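Local coordinates for protein DynE8 (Micromonospora chersina, PDB 4AMM) that builds the polyketide chain in enediyne biosynthesis as an iterative synthase, here represented by its acyltransferase domain, which probably loads the acyl units, at residues Glu321-Val324 and Arg325-Thr328; Ala285-Ala288 and Leu289-Ala293; Ala312-Ala315 and Asp316-Pro319. All coordinates share one frame; numbering follows the deposited sequence.

Contact 1: Glu321-Val324 and Arg325-Thr328; sequences EVLV and RQLT
Gln326 OE1 accepts a hydrogen bond from water 1 at 2.7 Å. The same water donates to Leu323 O at 2.9 Å, so it bridges a side-chain amide and a backbone carbonyl one turn back. Gln326 OE1 also takes a weak bond from Arg201, and NE2 gives a weak one to the carbonyl of Ser176. These partners probably limit rotation of the buried amide. Gln326 CG lies anti to the backbone N (chi1 -179°), and the chain runs on extended. It therefore lies alongside Leu323, pointing the same way, with Leu323 CD2 3.7 Å from Gln326 OE1. Ser176 belongs to a GxSxG sequence that probably forms a nucleophile elbow, as in related acyltransferases, so this side of helix 319-328 faces the likely active-site region.

Along the helix, Arg325 N bonds to Glu321 O at 3.0 Å in a nearly straight line (177°). Gln326 N reaches Val322 O at 2.9 Å with a more bent angle. Leu327 N instead bonds to Val324 O, three residues back, at 3.1 Å. Arg325 folds back over the preceding turn. With chi1 at 74° its CG lies between the backbone N and the carbonyl carbon, which sets Arg325 CG 3.5 Å from Glu321 O. Val322 CA lies over one face of the guanidinium, off-centre and nearer the edge of the group. The charged atoms of Glu321 and Arg325 do not meet; Glu321 pairs with Arg290 instead. Val324 and Leu327 pack against helix 283-294, and Leu327 also touches helix 191-206.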
# COMPACT_ATOMS: atom_id res chain seq x y z
N GLU A 321 -7.95 19.91 -11.86
CA GLU A 321 -7.43 19.49 -13.15
C GLU A 321 -6.71 18.13 -13.05
O GLU A 321 -6.81 17.33 -13.98
CB GLU A 321 -6.44 20.54 -13.70
CG GLU A 321 -7.04 21.96 -13.92
CD GLU A 321 -8.31 21.94 -14.77
OE1 GLU A 321 -8.43 21.09 -15.69
OE2 GLU A 321 -9.22 22.77 -14.52
N VAL A 322 -5.92 17.95 -12.00
CA VAL A 322 -5.12 16.74 -11.87
C VAL A 322 -6.05 15.58 -11.66
O VAL A 322 -5.88 14.50 -12.33
CB VAL A 322 -4.14 16.83 -10.68
CG1 VAL A 322 -3.39 15.51 -10.44
CG2 VAL A 322 -3.06 17.84 -10.92
N LEU A 323 -7.07 15.68 -10.82
CA LEU A 323 -7.94 14.52 -10.51
C LEU A 323 -8.83 14.27 -11.69
O LEU A 323 -9.32 13.14 -11.83
CB LEU A 323 -8.72 14.73 -9.16
CG LEU A 323 -7.73 14.71 -7.99
CD1 LEU A 323 -8.50 14.84 -6.68
CD2 LEU A 323 -6.82 13.41 -7.94
N VAL A 324 -9.11 15.22 -12.57
CA VAL A 324 -9.90 14.96 -13.78
C VAL A 324 -9.04 14.25 -14.78
O VAL A 324 -9.49 13.17 -15.30
CB VAL A 324 -10.50 16.31 -14.36
CG1 VAL A 324 -11.06 16.07 -15.68
CG2 VAL A 324 -11.64 16.83 -13.41
N ARG A 325 -7.86 14.72 -15.15
CA ARG A 325 -7.02 13.99 -16.08
C ARG A 325 -6.51 12.67 -15.52
O ARG A 325 -6.06 11.84 -16.32
CB ARG A 325 -5.91 14.85 -16.69
CG ARG A 325 -4.79 15.15 -15.77
CD ARG A 325 -3.69 15.77 -16.66
NE ARG A 325 -2.51 16.22 -15.88
CZ ARG A 325 -2.40 17.39 -15.27
NH1 ARG A 325 -3.33 18.33 -15.32
NH2 ARG A 325 -1.23 17.66 -14.67
N GLN A 326 -6.58 12.46 -14.22
CA GLN A 326 -6.27 11.12 -13.64
C GLN A 326 -7.11 10.08 -14.31
O GLN A 326 -6.56 8.99 -14.52
CB GLN A 326 -6.60 11.10 -12.20
CG GLN A 326 -6.29 9.74 -11.52
CD GLN A 326 -6.38 9.75 -10.04
OE1 GLN A 326 -7.42 10.14 -9.49
NE2 GLN A 326 -5.32 9.36 -9.35
N LEU A 327 -8.35 10.37 -14.65
CA LEU A 327 -9.23 9.26 -15.06
C LEU A 327 -8.93 8.80 -16.47
O LEU A 327 -9.16 7.62 -16.76
CB LEU A 327 -10.65 9.69 -14.96
CG LEU A 327 -11.36 9.35 -13.63
CD1 LEU A 327 -10.70 9.76 -12.35
CD2 LEU A 327 -12.76 9.87 -13.65
N THR A 328 -8.42 9.70 -17.34
CA THR A 328 -8.18 9.33 -18.70
C THR A 328 -6.76 8.87 -18.99
O THR A 328 -6.46 8.22 -19.94
CB THR A 328 -8.53 10.49 -19.64
OG1 THR A 328 -7.91 11.65 -19.09
CG2 THR A 328 -10.06 10.72 -19.65
O HOH W 1 -9.78 11.40 -9.57

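Contact 2: Ala285-Ala288 and Leu289-Ala293; sequences AAEA and LRRAA
Arg291 places CG beside its backbone N (chi1 -59°) and then bends at chi3 (-63°), which swings the guanidinium back over Ala288. Ala288 CA lies over one face of the Arg291 guanidinium, 3.5 Å from its plane and off-centre. The terminal nitrogen Arg291 NH2 comes to 3.6 Å from Ala288 CB. Arg291 CG also passes 3.7 Å from Glu287 O. The flat cation is thus laid against the backbone and a small methyl group, and it meets Ala288 CA and CB by van der Waals contact. Glu287 is near but extended, and its OE1 stays 5.2 Å from Arg291 NH1. The opposite charges may still attract each other, but no salt bridge forms.

All of this happens on one face of helix 283-294, a regular alpha-helix of the acyltransferase domain. Leu289 N bonds to Ala285 O at 2.9 Å, close to straight. Arg290 N bonds to Ala286 O at 2.9 Å too. The following links are slacker: Arg291 N to Glu287 O and Ala292 N to Ala288 O are both weak.

Leu289 takes another direction. Its CB rests 3.5 Å from Ala285 O, while the rest of the side chain leads away to Leu197 and Arg201 of helix 191-206 and to Leu327 of helix 319-328. Ala288 and Ala292 bring small methyl groups to helix 191-206, touching Ala204 and Ala200. Arg290 has an exposed chain bent at chi3, and its NH2 forms a salt bridge with Glu321 of helix 319-328.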
# COMPACT_ATOMS: atom_id res chain seq x y z
N ALA A 285 -16.87 10.13 -17.55
CA ALA A 285 -16.75 10.08 -16.09
C ALA A 285 -15.89 11.22 -15.54
O ALA A 285 -16.24 11.78 -14.47
CB ALA A 285 -16.19 8.75 -15.64
N ALA A 286 -14.85 11.60 -16.26
CA ALA A 286 -14.02 12.71 -15.82
C ALA A 286 -14.78 14.00 -15.78
O ALA A 286 -14.53 14.85 -14.91
CB ALA A 286 -12.78 12.80 -16.76
N GLU A 287 -15.69 14.22 -16.73
CA GLU A 287 -16.55 15.42 -16.68
C GLU A 287 -17.47 15.47 -15.50
O GLU A 287 -17.69 16.55 -14.88
CB GLU A 287 -17.32 15.49 -18.01
CG GLU A 287 -18.20 16.79 -18.18
CD GLU A 287 -19.02 16.85 -19.52
OE1 GLU A 287 -19.36 15.79 -20.11
OE2 GLU A 287 -19.35 17.99 -19.96
N ALA A 288 -18.05 14.35 -15.13
CA ALA A 288 -18.89 14.32 -13.97
C ALA A 288 -18.05 14.54 -12.69
O ALA A 288 -18.40 15.33 -11.75
CB ALA A 288 -19.67 12.96 -13.87
N LEU A 289 -16.87 13.93 -12.60
CA LEU A 289 -15.98 14.16 -11.49
C LEU A 289 -15.61 15.62 -11.40
O LEU A 289 -15.51 16.14 -10.26
CB LEU A 289 -14.76 13.27 -11.61
CG LEU A 289 -13.83 13.33 -10.44
CD1 LEU A 289 -14.53 12.86 -9.16
CD2 LEU A 289 -12.59 12.57 -10.71
N ARG A 290 -15.40 16.28 -12.55
CA ARG A 290 -15.06 17.71 -12.45
C ARG A 290 -16.14 18.47 -11.68
O ARG A 290 -15.81 19.38 -10.88
CB ARG A 290 -14.95 18.29 -13.84
CG ARG A 290 -14.53 19.79 -13.82
CD ARG A 290 -14.40 20.35 -15.22
NE ARG A 290 -13.17 19.95 -15.91
CZ ARG A 290 -11.99 20.55 -15.76
NH1 ARG A 290 -11.88 21.58 -14.91
NH2 ARG A 290 -10.93 20.11 -16.42
N ARG A 291 -17.38 18.14 -11.90
CA ARG A 291 -18.44 18.89 -11.16
C ARG A 291 -18.32 18.70 -9.67
O ARG A 291 -18.47 19.69 -8.89
CB ARG A 291 -19.82 18.48 -11.62
CG ARG A 291 -20.03 18.73 -13.12
CD ARG A 291 -21.53 18.61 -13.53
NE ARG A 291 -22.04 17.24 -13.30
CZ ARG A 291 -22.06 16.25 -14.19
NH1 ARG A 291 -21.57 16.42 -15.41
NH2 ARG A 291 -22.55 15.06 -13.83
N ALA A 292 -18.09 17.47 -9.24
CA ALA A 292 -18.02 17.18 -7.81
C ALA A 292 -16.78 17.82 -7.22
O ALA A 292 -16.82 18.48 -6.16
CB ALA A 292 -18.07 15.69 -7.54
N ALA A 293 -15.68 17.72 -7.93
CA ALA A 293 -14.41 18.24 -7.35
C ALA A 293 -14.33 19.76 -7.26
O ALA A 293 -13.70 20.28 -6.36
CB ALA A 293 -13.17 17.70 -8.16

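Contact 3: Ala312-Ala315 and Asp316-Pro319; sequences AWWA and DEDP
Glu317 crosses over one face of the Trp314 indole, and its CG sits 3.5 Å from the centroid of the five-membered ring. The approach is only 10° off the ring normal, a CH-pi contact. Glu317 CB follows, 3.6 Å from Trp314 CE2. The carboxylate stands steeply to the indole, with the two planes 79° apart. The bend at chi2 of Glu317 lifts this group off the ring and carries OE2 back to the loop backbone. There Glu317 OE2 accepts the N-H of Ala315 at 3.2 Å through its anti lone pair. This bond ties the Glu317 carboxylate to the backbone two residues back. Water 2 adds a weak bond to the same oxygen and a firmer one to Trp313 O.

The indole edge is occupied as well. Water 3 lies in the ring plane, takes the Trp314 NE1 hydrogen at 2.9 Å and donates to Glu317 O at 2.7 Å. Pro319 CA also sits in plane at the edge, 3.9 Å from Trp314 CZ2. With an alanine at Trp314 the indole is gone; water 3 would probably lose its N-H partner, and a gap is likely to open beside Glu317 CG and Val322.

Asp318 is the N-cap of helix 319-328, and its OD1 weakly accepts the N-H of Val320. The loop runs from strand 305-306 to that helix. Trp314 is wedged between them: it pairs with Val305 through the backbone, and its ring packs on Val322 of helix 319-328 and on Glu179 and Leu183 of helix 178-185.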
# COMPACT_ATOMS: atom_id res chain seq x y z
N ALA A 312 5.36 13.02 -10.65
CA ALA A 312 6.23 14.07 -10.06
C ALA A 312 5.67 14.41 -8.76
O ALA A 312 4.56 14.10 -8.33
CB ALA A 312 6.24 15.32 -10.97
N TRP A 313 6.50 15.07 -7.95
CA TRP A 313 5.98 15.60 -6.73
C TRP A 313 4.85 16.61 -6.92
O TRP A 313 4.89 17.46 -7.88
CB TRP A 313 7.12 16.27 -5.87
CG TRP A 313 8.11 15.35 -5.36
CD1 TRP A 313 9.37 15.18 -5.83
CD2 TRP A 313 7.93 14.35 -4.34
NE1 TRP A 313 10.00 14.18 -5.16
CE2 TRP A 313 9.15 13.67 -4.23
CE3 TRP A 313 6.86 14.02 -3.47
CZ2 TRP A 313 9.34 12.65 -3.30
CZ3 TRP A 313 7.04 13.02 -2.57
CH2 TRP A 313 8.30 12.32 -2.50
N TRP A 314 3.88 16.60 -6.03
CA TRP A 314 2.82 17.58 -6.10
C TRP A 314 3.46 18.93 -5.74
O TRP A 314 4.14 19.07 -4.75
CB TRP A 314 1.76 17.18 -5.09
CG TRP A 314 0.52 17.82 -5.32
CD1 TRP A 314 0.27 19.15 -5.03
CD2 TRP A 314 -0.73 17.28 -5.90
NE1 TRP A 314 -1.02 19.46 -5.37
CE2 TRP A 314 -1.63 18.39 -5.95
CE3 TRP A 314 -1.18 16.05 -6.38
CZ2 TRP A 314 -2.91 18.27 -6.39
CZ3 TRP A 314 -2.44 15.95 -6.86
CH2 TRP A 314 -3.32 17.06 -6.90
N ALA A 315 3.23 19.91 -6.60
CA ALA A 315 3.76 21.25 -6.27
C ALA A 315 2.53 22.18 -6.15
O ALA A 315 1.77 22.07 -5.19
CB ALA A 315 4.76 21.67 -7.32
N ASP A 316 2.31 23.03 -7.15
CA ASP A 316 1.32 24.11 -7.11
C ASP A 316 0.01 23.74 -7.79
O ASP A 316 -0.84 24.59 -8.04
CB ASP A 316 1.91 25.32 -7.87
CG ASP A 316 2.91 26.13 -7.05
OD1 ASP A 316 2.87 26.09 -5.79
OD2 ASP A 316 3.73 26.85 -7.69
N GLU A 317 -0.14 22.45 -8.05
CA GLU A 317 -1.15 21.94 -8.99
C GLU A 317 -2.56 22.33 -8.67
O GLU A 317 -2.95 22.41 -7.52
CB GLU A 317 -1.14 20.40 -8.92
CG GLU A 317 0.21 19.77 -8.61
CD GLU A 317 1.08 19.86 -9.80
OE1 GLU A 317 0.51 19.88 -10.92
OE2 GLU A 317 2.30 19.94 -9.62
N ASP A 318 -3.38 22.48 -9.70
CA ASP A 318 -4.83 22.63 -9.51
C ASP A 318 -5.40 21.21 -9.33
O ASP A 318 -5.34 20.42 -10.25
CB ASP A 318 -5.46 23.30 -10.74
CG ASP A 318 -6.97 23.50 -10.62
OD1 ASP A 318 -7.67 22.78 -9.87
OD2 ASP A 318 -7.48 24.43 -11.30
N PRO A 319 -5.86 20.88 -8.11
CA PRO A 319 -6.29 19.50 -7.81
C PRO A 319 -7.47 19.09 -8.70
O PRO A 319 -7.57 17.91 -9.01
CB PRO A 319 -6.73 19.54 -6.35
CG PRO A 319 -7.00 21.10 -6.16
CD PRO A 319 -6.03 21.78 -6.93
O HOH W 2 3.10 17.09 -10.02
O HOH W 3 -2.20 22.08 -4.93

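Overall arrangement
Contact 3 is a surface loop, while contacts 1 and 2 are partly buried turns of two helices. The three follow in chain order 2, 3, 1, and contact 3 leads straight into the helix of contact 1. Contact 1 is the middle piece. It touches contact 2 by a salt bridge and apolar packing, and contact 3 by apolar packing on Val322. Contacts 2 and 3 do not touch. Chemistry follows place. Contact 1 buries an amide that a water and two weak bonds hold, contact 2 joins small apolar residues inside to arginines outside, and contact 3 relies on an aromatic face, a carboxylate and bridging waters.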